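Local coordinates for probable sugar ABC transporter, sugar-binding protein (Streptococcus pneumoniae, PDB 2W7Y) that binds the blood group A-trisaccharide as the solute-binding component of a probable sugar ABC transporter in Streptococcus pneumoniae, at residues R60-K65 with L329-S334; L132-G137 with S350-N355; K223-P228 with S389-G394. All blocks are in the same frame, centred on the assembly; numbering follows the deposited sequence.

Interaction 1: residues R60-K65 with L329-S334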
ATOM      1  N   ARG A  60     -10.337  14.203   7.685  1.00 23.38           N
ATOM      2  CA  ARG A  60     -10.172  15.586   8.153  1.00 23.35           C
ATOM      3  C   ARG A  60     -11.079  15.908   9.342  1.00 23.37           C
ATOM      4  O   ARG A  60     -10.702  16.693  10.217  1.00 23.38           O
ATOM      5  CB  ARG A  60     -10.411  16.596   7.019  1.00 23.33           C
ATOM      6  CG  ARG A  60      -9.351  16.581   5.921  1.00 23.12           C
ATOM      7  CD  ARG A  60      -9.411  17.824   5.026  1.00 22.90           C
ATOM      8  NE  ARG A  60     -10.685  17.975   4.320  1.00 22.64           N
ATOM      9  CZ  ARG A  60     -10.967  17.443   3.134  1.00 22.60           C
ATOM     10  NH1 ARG A  60     -10.071  16.705   2.493  1.00 22.39           N
ATOM     11  NH2 ARG A  60     -12.157  17.650   2.587  1.00 22.30           N
ATOM     12  N   ASP A  61     -12.267  15.306   9.368  1.00 23.33           N
ATOM     13  CA  ASP A  61     -13.179  15.433  10.512  1.00 23.31           C
ATOM     14  C   ASP A  61     -12.594  14.780  11.760  1.00 23.20           C
ATOM     15  O   ASP A  61     -12.711  15.321  12.858  1.00 23.23           O
ATOM     16  CB  ASP A  61     -14.559  14.844  10.195  1.00 23.32           C
ATOM     17  CG  ASP A  61     -15.382  15.730   9.270  1.00 23.37           C
ATOM     18  OD1 ASP A  61     -15.051  16.925   9.123  1.00 23.25           O
ATOM     19  OD2 ASP A  61     -16.368  15.226   8.690  1.00 23.55           O
ATOM     20  N   LEU A  62     -11.966  13.621  11.574  1.00 23.12           N
ATOM     21  CA  LEU A  62     -11.243  12.917  12.636  1.00 23.15           C
ATOM     22  C   LEU A  62     -10.112  13.755  13.232  1.00 23.09           C
ATOM     23  O   LEU A  62      -9.906  13.746  14.442  1.00 23.07           O
ATOM     24  CB  LEU A  62     -10.676  11.591  12.103  1.00 23.19           C
ATOM     25  CG  LEU A  62     -11.321  10.232  12.425  1.00 23.34           C
ATOM     26  CD1 LEU A  62     -12.841  10.273  12.463  1.00 23.29           C
ATOM     27  CD2 LEU A  62     -10.829   9.169  11.438  1.00 22.97           C
ATOM     28  N   TYR A  63      -9.392  14.482  12.378  1.00 23.15           N
ATOM     29  CA  TYR A  63      -8.215  15.250  12.799  1.00 23.14           C
ATOM     30  C   TYR A  63      -8.551  16.493  13.623  1.00 23.11           C
ATOM     31  O   TYR A  63      -8.010  16.682  14.708  1.00 23.08           O
ATOM     32  CB  TYR A  63      -7.356  15.671  11.599  1.00 23.02           C
ATOM     33  CG  TYR A  63      -6.862  14.559  10.694  1.00 23.07           C
ATOM     34  CD1 TYR A  63      -6.504  13.306  11.202  1.00 23.03           C
ATOM     35  CD2 TYR A  63      -6.715  14.779   9.322  1.00 23.14           C
ATOM     36  CE1 TYR A  63      -6.040  12.296  10.362  1.00 22.56           C
ATOM     37  CE2 TYR A  63      -6.249  13.774   8.475  1.00 22.76           C
ATOM     38  CZ  TYR A  63      -5.914  12.540   9.004  1.00 22.45           C
ATOM     39  OH  TYR A  63      -5.452  11.555   8.167  1.00 22.48           O
ATOM     40  N   ASP A  64      -9.429  17.349  13.104  1.00 23.17           N
ATOM     41  CA  ASP A  64      -9.734  18.608  13.794  1.00 23.45           C
ATOM     42  C   ASP A  64     -10.687  18.426  14.980  1.00 23.29           C
ATOM     43  O   ASP A  64     -10.908  19.353  15.758  1.00 23.29           O
ATOM     44  CB  ASP A  64     -10.194  19.716  12.820  1.00 23.63           C
ATOM     45  CG  ASP A  64     -11.316  19.279  11.908  1.00 23.87           C
ATOM     46  OD1 ASP A  64     -12.056  18.341  12.264  1.00 24.73           O
ATOM     47  OD2 ASP A  64     -11.459  19.886  10.826  1.00 24.16           O
ATOM     48  N   LYS A  65     -11.231  17.219  15.101  1.00 23.17           N
ATOM     49  CA  LYS A  65     -11.952  16.772  16.286  1.00 23.19           C
ATOM     50  C   LYS A  65     -10.961  16.482  17.420  1.00 23.17           C
ATOM     51  O   LYS A  65     -11.258  16.732  18.594  1.00 22.98           O
ATOM     52  CB  LYS A  65     -12.790  15.543  15.923  1.00 23.26           C
ATOM     53  CG  LYS A  65     -13.246  14.639  17.056  1.00 23.41           C
ATOM     54  CD  LYS A  65     -14.156  13.559  16.477  1.00 23.94           C
ATOM     55  CE  LYS A  65     -13.924  12.204  17.120  1.00 24.45           C
ATOM     56  NZ  LYS A  65     -14.579  11.111  16.340  1.00 24.68           N
ATOM     57  N   LEU A 329      -1.241   9.679  18.043  1.00 22.75           N
ATOM     58  CA  LEU A 329      -1.045   8.273  17.698  1.00 22.92           C
ATOM     59  C   LEU A 329      -2.032   7.384  18.462  1.00 23.02           C
ATOM     60  O   LEU A 329      -2.660   6.507  17.876  1.00 23.03           O
ATOM     61  CB  LEU A 329       0.402   7.848  17.989  1.00 22.88           C
ATOM     62  CG  LEU A 329       0.739   6.351  18.014  1.00 23.11           C
ATOM     63  CD1 LEU A 329       0.564   5.723  16.640  1.00 23.35           C
ATOM     64  CD2 LEU A 329       2.146   6.110  18.539  1.00 23.22           C
ATOM     65  N   LYS A 330      -2.148   7.625  19.768  1.00 23.13           N
ATOM     66  CA  LYS A 330      -3.101   6.948  20.649  1.00 23.24           C
ATOM     67  C   LYS A 330      -4.543   7.122  20.161  1.00 23.23           C
ATOM     68  O   LYS A 330      -5.329   6.168  20.154  1.00 23.30           O
ATOM     69  CB  LYS A 330      -2.944   7.506  22.071  1.00 23.36           C
ATOM     70  CG  LYS A 330      -4.011   7.104  23.084  1.00 23.48           C
ATOM     71  CD  LYS A 330      -3.546   5.955  23.959  1.00 23.80           C
ATOM     72  CE  LYS A 330      -4.235   5.982  25.311  1.00 23.92           C
ATOM     73  NZ  LYS A 330      -3.646   7.013  26.216  1.00 24.51           N
ATOM     74  N   TYR A 331      -4.874   8.346  19.755  1.00 23.07           N
ATOM     75  CA  TYR A 331      -6.210   8.699  19.282  1.00 23.01           C
ATOM     76  C   TYR A 331      -6.580   7.993  17.968  1.00 23.05           C
ATOM     77  O   TYR A 331      -7.638   7.363  17.871  1.00 22.78           O
ATOM     78  CB  TYR A 331      -6.311  10.221  19.143  1.00 22.88           C
ATOM     79  CG  TYR A 331      -7.536  10.737  18.423  1.00 22.95           C
ATOM     80  CD1 TYR A 331      -8.747  10.910  19.095  1.00 22.98           C
ATOM     81  CD2 TYR A 331      -7.478  11.077  17.069  1.00 22.67           C
ATOM     82  CE1 TYR A 331      -9.876  11.397  18.433  1.00 22.89           C
ATOM     83  CE2 TYR A 331      -8.594  11.559  16.398  1.00 22.51           C
ATOM     84  CZ  TYR A 331      -9.788  11.721  17.085  1.00 22.96           C
ATOM     85  OH  TYR A 331     -10.894  12.203  16.425  1.00 22.60           O
HETATM   86  N   MSE A 332      -5.699   8.094  16.971  1.00 23.10           N
HETATM   87  CA  MSE A 332      -5.940   7.517  15.642  1.00 23.26           C
HETATM   88  C   MSE A 332      -6.002   5.996  15.670  1.00 23.09           C
HETATM   89  O   MSE A 332      -6.460   5.359  14.726  1.00 22.94           O
HETATM   90  CB  MSE A 332      -4.856   7.966  14.658  1.00 23.41           C
HETATM   91  CG  MSE A 332      -4.949   9.427  14.240  1.00 23.72           C
HETATM   92 SE   MSE A 332      -6.689   9.956  13.508  1.00 26.08          SE
HETATM   93  CE  MSE A 332      -6.725   8.837  11.906  1.00 23.66           C
ATOM     94  N   THR A 333      -5.551   5.437  16.783  1.00 23.19           N
ATOM     95  CA  THR A 333      -5.359   4.008  16.945  1.00 23.16           C
ATOM     96  C   THR A 333      -6.334   3.445  18.007  1.00 23.05           C
ATOM     97  O   THR A 333      -6.341   2.247  18.305  1.00 23.01           O
ATOM     98  CB  THR A 333      -3.836   3.742  17.176  1.00 23.14           C
ATOM     99  OG1 THR A 333      -3.231   3.360  15.930  1.00 23.78           O
ATOM    100  CG2 THR A 333      -3.557   2.699  18.204  1.00 23.45           C
ATOM    101  N   SER A 334      -7.192   4.324  18.525  1.00 22.99           N
ATOM    102  CA  SER A 334      -8.192   3.959  19.530  1.00 23.13           C
ATOM    103  C   SER A 334      -9.377   3.179  18.949  1.00 23.13           C
ATOM    104  O   SER A 334      -9.650   3.246  17.747  1.00 22.92           O
ATOM    105  CB  SER A 334      -8.693   5.206  20.270  1.00 23.15           C
ATOM    106  OG  SER A 334      -9.373   6.086  19.394  1.00 22.95           O
TER
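Tyr331 swings its ring out opposite its own amide nitrogen (chi1 169°), sending the phenol across to the helix of Leu62, whereas Met332, a selenomethionine, has CG anti to its carbonyl carbon (chi1 -72°) and folds back twice along its chain to turn SE and CE toward Tyr63. Tyr331 thus meets the Leu62 carbonyl while Met332 meets the Tyr63 ring. Tyr331 OH donates a hydrogen bond to Leu62 O at 2.7 Å, arriving in the carbonyl plane on a lone pair, with a C=O...donor angle of 132°. The aliphatic chain of Lys65 crosses the end of the phenol at about a right angle, and its CE lies at the ring edge, 3.1 Å from Tyr331 OH. Met332 SE sits at the edge of the Tyr63 ring, 5.1 Å from its centroid, in a Met-aromatic contact. The terminal Met332 CE touches Tyr63 CE1 at 3.8 Å and Leu62 CD2 at 4.1 Å. Ser334 N and Ser334 OG both donate to Tyr331 O. The contact joins helix 319-332 to helix 54-69. Helix 335-343 packs on Leu62 and Tyr331 through Val337, while the Tyr63 ring meets Phe42 edge-to-face and also touches the His44 ring, both on strand 39-44 of the four-stranded mixed sheet.

Interaction 2: residues L132-G137 with S350-N355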
ATOM      1  N   LEU A 132      -0.691  -0.704  24.010  1.00 23.26           N
ATOM      2  CA  LEU A 132      -1.294  -0.479  22.695  1.00 23.19           C
ATOM      3  C   LEU A 132      -0.760  -1.428  21.617  1.00 23.17           C
ATOM      4  O   LEU A 132      -0.760  -1.086  20.435  1.00 23.20           O
ATOM      5  CB  LEU A 132      -1.108   0.981  22.258  1.00 23.21           C
ATOM      6  CG  LEU A 132      -1.514   2.120  23.201  1.00 23.19           C
ATOM      7  CD1 LEU A 132      -0.928   3.428  22.712  1.00 23.14           C
ATOM      8  CD2 LEU A 132      -3.028   2.227  23.353  1.00 23.00           C
ATOM      9  N   GLU A 133      -0.306  -2.611  22.033  1.00 23.25           N
ATOM     10  CA  GLU A 133       0.140  -3.659  21.109  1.00 23.27           C
ATOM     11  C   GLU A 133      -0.976  -4.031  20.131  1.00 23.23           C
ATOM     12  O   GLU A 133      -0.755  -4.099  18.919  1.00 23.07           O
ATOM     13  CB  GLU A 133       0.592  -4.912  21.871  1.00 23.24           C
ATOM     14  CG  GLU A 133       1.973  -4.819  22.518  1.00 23.57           C
ATOM     15  CD  GLU A 133       1.970  -4.209  23.922  1.00 23.85           C
ATOM     16  OE1 GLU A 133       0.898  -3.788  24.416  1.00 23.83           O
ATOM     17  OE2 GLU A 133       3.058  -4.157  24.541  1.00 23.69           O
ATOM     18  N   LYS A 134      -2.168  -4.270  20.680  1.00 23.18           N
ATOM     19  CA  LYS A 134      -3.351  -4.645  19.903  1.00 23.23           C
ATOM     20  C   LYS A 134      -3.863  -3.515  19.017  1.00 23.20           C
ATOM     21  O   LYS A 134      -4.380  -3.762  17.924  1.00 23.20           O
ATOM     22  CB  LYS A 134      -4.477  -5.099  20.834  1.00 23.21           C
ATOM     23  CG  LYS A 134      -4.565  -6.592  21.027  1.00 23.31           C
ATOM     24  CD  LYS A 134      -5.983  -6.977  21.412  1.00 23.79           C
ATOM     25  CE  LYS A 134      -6.422  -8.251  20.714  1.00 23.63           C
ATOM     26  NZ  LYS A 134      -7.904  -8.379  20.641  1.00 23.89           N
ATOM     27  N   ASN A 135      -3.726  -2.284  19.505  1.00 23.12           N
ATOM     28  CA  ASN A 135      -4.195  -1.098  18.796  1.00 23.08           C
ATOM     29  C   ASN A 135      -3.405  -0.796  17.525  1.00 23.15           C
ATOM     30  O   ASN A 135      -3.969  -0.315  16.543  1.00 23.14           O
ATOM     31  CB  ASN A 135      -4.183   0.121  19.722  1.00 23.07           C
ATOM     32  CG  ASN A 135      -5.131  -0.021  20.895  1.00 23.01           C
ATOM     33  OD1 ASN A 135      -4.844  -0.736  21.852  1.00 23.38           O
ATOM     34  ND2 ASN A 135      -6.266   0.671  20.831  1.00 22.55           N
ATOM     35  N   VAL A 136      -2.102  -1.071  17.552  1.00 23.20           N
ATOM     36  CA  VAL A 136      -1.237  -0.838  16.388  1.00 23.22           C
ATOM     37  C   VAL A 136      -1.167  -2.069  15.476  1.00 23.23           C
ATOM     38  O   VAL A 136      -0.766  -1.961  14.312  1.00 23.30           O
ATOM     39  CB  VAL A 136       0.189  -0.362  16.791  1.00 23.20           C
ATOM     40  CG1 VAL A 136       0.111   0.935  17.593  1.00 23.11           C
ATOM     41  CG2 VAL A 136       0.947  -1.445  17.568  1.00 23.17           C
ATOM     42  N   GLY A 137      -1.554  -3.223  16.024  1.00 23.16           N
ATOM     43  CA  GLY A 137      -1.663  -4.476  15.283  1.00 23.13           C
ATOM     44  C   GLY A 137      -0.403  -4.922  14.573  1.00 23.22           C
ATOM     45  O   GLY A 137       0.641  -5.107  15.201  1.00 23.19           O
ATOM     46  N   SER A 350      -5.955  -0.996  11.826  1.00 23.00           N
ATOM     47  CA  SER A 350      -4.782  -1.594  12.464  1.00 22.91           C
ATOM     48  C   SER A 350      -5.159  -2.214  13.806  1.00 22.99           C
ATOM     49  O   SER A 350      -4.522  -3.165  14.263  1.00 22.95           O
ATOM     50  CB  SER A 350      -3.668  -0.558  12.651  1.00 22.86           C
ATOM     51  OG  SER A 350      -4.023   0.434  13.600  1.00 22.49           O
ATOM     52  N   ASN A 351      -6.203  -1.665  14.424  1.00 23.16           N
ATOM     53  CA  ASN A 351      -6.662  -2.103  15.735  1.00 23.18           C
ATOM     54  C   ASN A 351      -7.362  -3.453  15.662  1.00 23.25           C
ATOM     55  O   ASN A 351      -8.429  -3.581  15.059  1.00 23.18           O
ATOM     56  CB  ASN A 351      -7.581  -1.048  16.350  1.00 23.16           C
ATOM     57  CG  ASN A 351      -7.845  -1.276  17.826  1.00 23.22           C
ATOM     58  OD1 ASN A 351      -7.586  -2.351  18.364  1.00 23.79           O
ATOM     59  ND2 ASN A 351      -8.370  -0.253  18.488  1.00 23.07           N
ATOM     60  N   GLU A 352      -6.749  -4.449  16.295  1.00 23.38           N
ATOM     61  CA  GLU A 352      -7.233  -5.829  16.251  1.00 23.34           C
ATOM     62  C   GLU A 352      -8.437  -6.075  17.160  1.00 23.39           C
ATOM     63  O   GLU A 352      -9.009  -7.169  17.155  1.00 23.64           O
ATOM     64  CB  GLU A 352      -6.092  -6.799  16.563  1.00 23.24           C
ATOM     65  CG  GLU A 352      -5.025  -6.818  15.470  1.00 23.34           C
ATOM     66  CD  GLU A 352      -3.802  -7.644  15.825  1.00 23.30           C
ATOM     67  OE1 GLU A 352      -3.670  -8.075  16.991  1.00 23.29           O
ATOM     68  OE2 GLU A 352      -2.967  -7.858  14.924  1.00 23.17           O
ATOM     69  N   ASN A 353      -8.816  -5.052  17.930  1.00 23.35           N
ATOM     70  CA  ASN A 353     -10.026  -5.085  18.751  1.00 23.25           C
ATOM     71  C   ASN A 353     -11.288  -4.835  17.930  1.00 23.22           C
ATOM     72  O   ASN A 353     -12.392  -5.121  18.383  1.00 23.33           O
ATOM     73  CB  ASN A 353      -9.947  -4.055  19.884  1.00 23.26           C
ATOM     74  CG  ASN A 353      -8.940  -4.431  20.958  1.00 23.32           C
ATOM     75  OD1 ASN A 353      -8.897  -5.573  21.417  1.00 23.51           O
ATOM     76  ND2 ASN A 353      -8.138  -3.459  21.380  1.00 23.15           N
ATOM     77  N   VAL A 354     -11.119  -4.286  16.729  1.00 23.33           N
ATOM     78  CA  VAL A 354     -12.237  -4.040  15.820  1.00 23.27           C
ATOM     79  C   VAL A 354     -12.569  -5.324  15.070  1.00 23.36           C
ATOM     80  O   VAL A 354     -11.744  -5.850  14.321  1.00 23.34           O
ATOM     81  CB  VAL A 354     -11.934  -2.896  14.821  1.00 23.21           C
ATOM     82  CG1 VAL A 354     -13.108  -2.685  13.873  1.00 22.93           C
ATOM     83  CG2 VAL A 354     -11.624  -1.613  15.560  1.00 23.13           C
ATOM     84  N   ASN A 355     -13.781  -5.828  15.293  1.00 23.47           N
ATOM     85  CA  ASN A 355     -14.232  -7.068  14.672  1.00 23.45           C
ATOM     86  C   ASN A 355     -14.728  -6.833  13.244  1.00 23.40           C
ATOM     87  O   ASN A 355     -15.914  -6.595  13.014  1.00 23.49           O
ATOM     88  CB  ASN A 355     -15.308  -7.742  15.532  1.00 23.30           C
ATOM     89  CG  ASN A 355     -15.381  -9.247  15.310  1.00 23.48           C
ATOM     90  OD1 ASN A 355     -14.843  -9.780  14.337  1.00 23.65           O
ATOM     91  ND2 ASN A 355     -16.052  -9.942  16.224  1.00 23.38           N
TER
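Lys134 O receives the backbone N-H of Glu352 in an almost straight bond of 3.0 Å (176° at the hydrogen), the donor tilted out of the carbonyl plane. One residue on, Asn135 O accepts from Ser350 OG, also at 3.0 Å but with the hydroxyl in the carbonyl plane. The lysine chain bends at chi3 (139°) and crosses Asn353 at about a right angle, so that Lys134 NZ reaches Asn353 OD1 at 3.1 Å from above the amide plane. Gly137 comes very close to the loop: its CA approaches Ser350 O at 3.3 Å in a CA-H...O contact, and a positive phi turns the chain as it leaves helix 133-136. The side chains of Asn135 and Asn351 lie side by side and point the same way, their amide planes 40° apart. Their adjacent ND2 groups are both donors and do not bond to each other; instead Asn135 ND2 goes to Thr333 O and Asn351 ND2 to Asp335 OD1. Asn351 also shapes its own loop, since its OD1 accepts from Asn353 N at 3.0 Å. Farther out, Ser350 is tied by backbone bonding to Glu154, and its side chain lies about 10 Å from the bound galactose. The arrangement is an Asx turn at the head of a type I beta turn, Asn351 to Val354, packed on a short helix.

Interaction 3: residues K223-P228 with S389-G394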
ATOM      1  N   LYS A 223      11.904 -15.290   1.654  1.00 23.21           N
ATOM      2  CA  LYS A 223      12.938 -14.898   2.617  1.00 23.22           C
ATOM      3  C   LYS A 223      13.751 -13.683   2.149  1.00 23.18           C
ATOM      4  O   LYS A 223      14.328 -12.962   2.966  1.00 23.18           O
ATOM      5  CB  LYS A 223      13.837 -16.083   2.999  1.00 23.28           C
ATOM      6  CG  LYS A 223      14.628 -16.711   1.862  1.00 23.55           C
ATOM      7  CD  LYS A 223      15.478 -17.866   2.385  1.00 23.64           C
ATOM      8  CE  LYS A 223      16.367 -18.452   1.297  1.00 23.55           C
ATOM      9  NZ  LYS A 223      17.171 -19.606   1.786  1.00 23.66           N
ATOM     10  N   LEU A 224      13.785 -13.467   0.836  1.00 23.18           N
ATOM     11  CA  LEU A 224      14.294 -12.227   0.249  1.00 23.25           C
ATOM     12  C   LEU A 224      13.525 -11.015   0.766  1.00 23.32           C
ATOM     13  O   LEU A 224      14.119  -9.976   1.046  1.00 23.40           O
ATOM     14  CB  LEU A 224      14.199 -12.282  -1.282  1.00 23.24           C
ATOM     15  CG  LEU A 224      15.447 -12.359  -2.170  1.00 23.20           C
ATOM     16  CD1 LEU A 224      16.565 -13.238  -1.598  1.00 22.78           C
ATOM     17  CD2 LEU A 224      15.056 -12.807  -3.572  1.00 22.59           C
ATOM     18  N   LEU A 225      12.205 -11.169   0.892  1.00 23.44           N
ATOM     19  CA  LEU A 225      11.315 -10.124   1.403  1.00 23.55           C
ATOM     20  C   LEU A 225      11.196 -10.096   2.938  1.00 23.55           C
ATOM     21  O   LEU A 225      10.315  -9.428   3.480  1.00 23.74           O
ATOM     22  CB  LEU A 225       9.923 -10.254   0.765  1.00 23.49           C
ATOM     23  CG  LEU A 225       9.782  -9.950  -0.733  1.00 23.63           C
ATOM     24  CD1 LEU A 225       8.511 -10.602  -1.285  1.00 22.94           C
ATOM     25  CD2 LEU A 225       9.771  -8.440  -1.001  1.00 23.53           C
ATOM     26  N   ASP A 226      12.080 -10.824   3.621  1.00 23.57           N
ATOM     27  CA  ASP A 226      12.153 -10.838   5.088  1.00 23.59           C
ATOM     28  C   ASP A 226      13.237  -9.894   5.607  1.00 23.53           C
ATOM     29  O   ASP A 226      13.185  -9.433   6.748  1.00 23.59           O
ATOM     30  CB  ASP A 226      12.457 -12.252   5.593  1.00 23.61           C
ATOM     31  CG  ASP A 226      11.227 -12.980   6.104  1.00 24.09           C
ATOM     32  OD1 ASP A 226      10.563 -12.475   7.042  1.00 24.61           O
ATOM     33  OD2 ASP A 226      10.937 -14.080   5.587  1.00 24.56           O
ATOM     34  N   LYS A 227      14.230  -9.633   4.766  1.00 23.52           N
ATOM     35  CA  LYS A 227      15.381  -8.816   5.136  1.00 23.44           C
ATOM     36  C   LYS A 227      15.533  -7.646   4.156  1.00 23.35           C
ATOM     37  O   LYS A 227      14.892  -7.644   3.102  1.00 23.07           O
ATOM     38  CB  LYS A 227      16.652  -9.677   5.129  1.00 23.40           C
ATOM     39  CG  LYS A 227      16.610 -10.925   6.014  1.00 23.56           C
ATOM     40  CD  LYS A 227      16.683 -10.588   7.504  1.00 23.65           C
ATOM     41  CE  LYS A 227      16.850 -11.843   8.354  1.00 23.74           C
ATOM     42  NZ  LYS A 227      15.634 -12.710   8.339  1.00 23.84           N
ATOM     43  N   PRO A 228      16.361  -6.636   4.511  1.00 23.35           N
ATOM     44  CA  PRO A 228      16.801  -5.651   3.522  1.00 23.40           C
ATOM     45  C   PRO A 228      17.456  -6.314   2.305  1.00 23.44           C
ATOM     46  O   PRO A 228      18.015  -7.408   2.416  1.00 23.45           O
ATOM     47  CB  PRO A 228      17.837  -4.824   4.289  1.00 23.34           C
ATOM     48  CG  PRO A 228      17.431  -4.939   5.706  1.00 23.32           C
ATOM     49  CD  PRO A 228      16.892  -6.330   5.855  1.00 23.35           C
ATOM     50  N   SER A 389       8.435  -1.765  -0.545  1.00 23.24           N
ATOM     51  CA  SER A 389       8.640  -0.479   0.115  1.00 23.33           C
ATOM     52  C   SER A 389       8.942  -0.591   1.611  1.00 23.20           C
ATOM     53  O   SER A 389       9.820   0.100   2.118  1.00 23.25           O
ATOM     54  CB  SER A 389       7.413   0.414  -0.102  1.00 23.40           C
ATOM     55  OG  SER A 389       7.698   1.755   0.253  1.00 24.38           O
ATOM     56  N   ASP A 390       8.212  -1.462   2.309  1.00 23.36           N
ATOM     57  CA  ASP A 390       8.365  -1.639   3.757  1.00 23.21           C
ATOM     58  C   ASP A 390       9.692  -2.283   4.126  1.00 23.11           C
ATOM     59  O   ASP A 390      10.380  -1.840   5.051  1.00 22.99           O
ATOM     60  CB  ASP A 390       7.213  -2.479   4.322  1.00 23.28           C
ATOM     61  CG  ASP A 390       5.971  -1.653   4.628  1.00 23.69           C
ATOM     62  OD1 ASP A 390       4.989  -2.236   5.132  1.00 24.52           O
ATOM     63  OD2 ASP A 390       5.972  -0.428   4.377  1.00 23.32           O
ATOM     64  N   VAL A 391      10.048  -3.323   3.385  1.00 23.06           N
ATOM     65  CA  VAL A 391      11.179  -4.169   3.728  1.00 23.13           C
ATOM     66  C   VAL A 391      12.490  -3.707   3.060  1.00 23.08           C
ATOM     67  O   VAL A 391      13.565  -3.830   3.650  1.00 22.92           O
ATOM     68  CB  VAL A 391      10.845  -5.679   3.466  1.00 23.11           C
ATOM     69  CG1 VAL A 391      10.605  -5.959   1.973  1.00 23.43           C
ATOM     70  CG2 VAL A 391      11.912  -6.598   4.042  1.00 23.12           C
ATOM     71  N   TRP A 392      12.395  -3.155   1.849  1.00 23.12           N
ATOM     72  CA  TRP A 392      13.590  -2.725   1.116  1.00 23.04           C
ATOM     73  C   TRP A 392      13.746  -1.203   0.999  1.00 23.13           C
ATOM     74  O   TRP A 392      14.787  -0.714   0.553  1.00 23.20           O
ATOM     75  CB  TRP A 392      13.666  -3.387  -0.270  1.00 22.88           C
ATOM     76  CG  TRP A 392      13.671  -4.905  -0.262  1.00 22.66           C
ATOM     77  CD1 TRP A 392      13.965  -5.729   0.792  1.00 22.61           C
ATOM     78  CD2 TRP A 392      13.394  -5.767  -1.375  1.00 22.61           C
ATOM     79  NE1 TRP A 392      13.868  -7.047   0.410  1.00 22.53           N
ATOM     80  CE2 TRP A 392      13.525  -7.098  -0.916  1.00 22.93           C
ATOM     81  CE3 TRP A 392      13.045  -5.544  -2.715  1.00 22.75           C
ATOM     82  CZ2 TRP A 392      13.314  -8.201  -1.753  1.00 22.73           C
ATOM     83  CZ3 TRP A 392      12.836  -6.643  -3.544  1.00 22.59           C
ATOM     84  CH2 TRP A 392      12.970  -7.953  -3.055  1.00 22.38           C
ATOM     85  N   GLY A 393      12.717  -0.462   1.402  1.00 23.17           N
ATOM     86  CA  GLY A 393      12.783   0.998   1.424  1.00 23.19           C
ATOM     87  C   GLY A 393      12.184   1.661   0.202  1.00 23.14           C
ATOM     88  O   GLY A 393      11.962   1.009  -0.819  1.00 23.09           O
ATOM     89  N   GLY A 394      11.946   2.967   0.311  1.00 23.19           N
ATOM     90  CA  GLY A 394      11.295   3.752  -0.740  1.00 23.30           C
ATOM     91  C   GLY A 394      12.074   3.913  -2.036  1.00 23.30           C
ATOM     92  O   GLY A 394      11.475   4.007  -3.111  1.00 23.42           O
TER
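A loop following helix 219-224 meets one edge and one face of the indole of Trp392 near the end of helix 388-392, in a solute-binding protein of the bacterial extracellular family. Polar contacts gather on the ring nitrogen. Trp392 NE1 donates to Leu224 O at 3.0 Å, and this acceptor lies almost exactly in the indole plane. A second, weak bond runs from the same NE1 to Lys227 O at 2.9 Å, with only 122° at the hydrogen, so one N-H is shared between two carbonyls of segment 223-228. Apolar contacts come from over the ring. Leu225 crosses the indole at about a right angle and lays CD2 over one face in a CH-pi contact, 4.0 Å from the centroid of the six-membered ring. The same methyl is 4.0 Å from Val391 CG1, while Leu215 of helix 207-215 touches Leu224, Leu225 and Trp392 from outside the two segments. Packing against the backbone completes the contact: Pro228 CA meets Val391 O at 3.7 Å. The chi1 of Val391 (64°) places CG2 opposite the amide nitrogen, directing this methyl toward the loop, 3.3 Å from both Leu225 O and Lys227 O.

The first segments of interactions 1, 2 and 3 follow one another along the chain (60-65, 132-137, 223-228), and their partners come later in the same order, so the three connections cross in sequence. Interactions 1 and 2 are neighbours, their centres 15 Å apart. They touch directly, as where Lys330 CD meets Leu132 CD2 at 3.8 Å; helix 335-343 packs against both. Interaction 3 stands apart, its centre 29 Å from interaction 1 and 24 Å from interaction 2, with no touch to either. Each contact therefore ties distant parts of the sequence together, two in direct contact and one separately. The side chain of Tyr63 lies about 7 Å from the bound fucose, that of Val391 about 13 Å from the N-acetylgalactosamine.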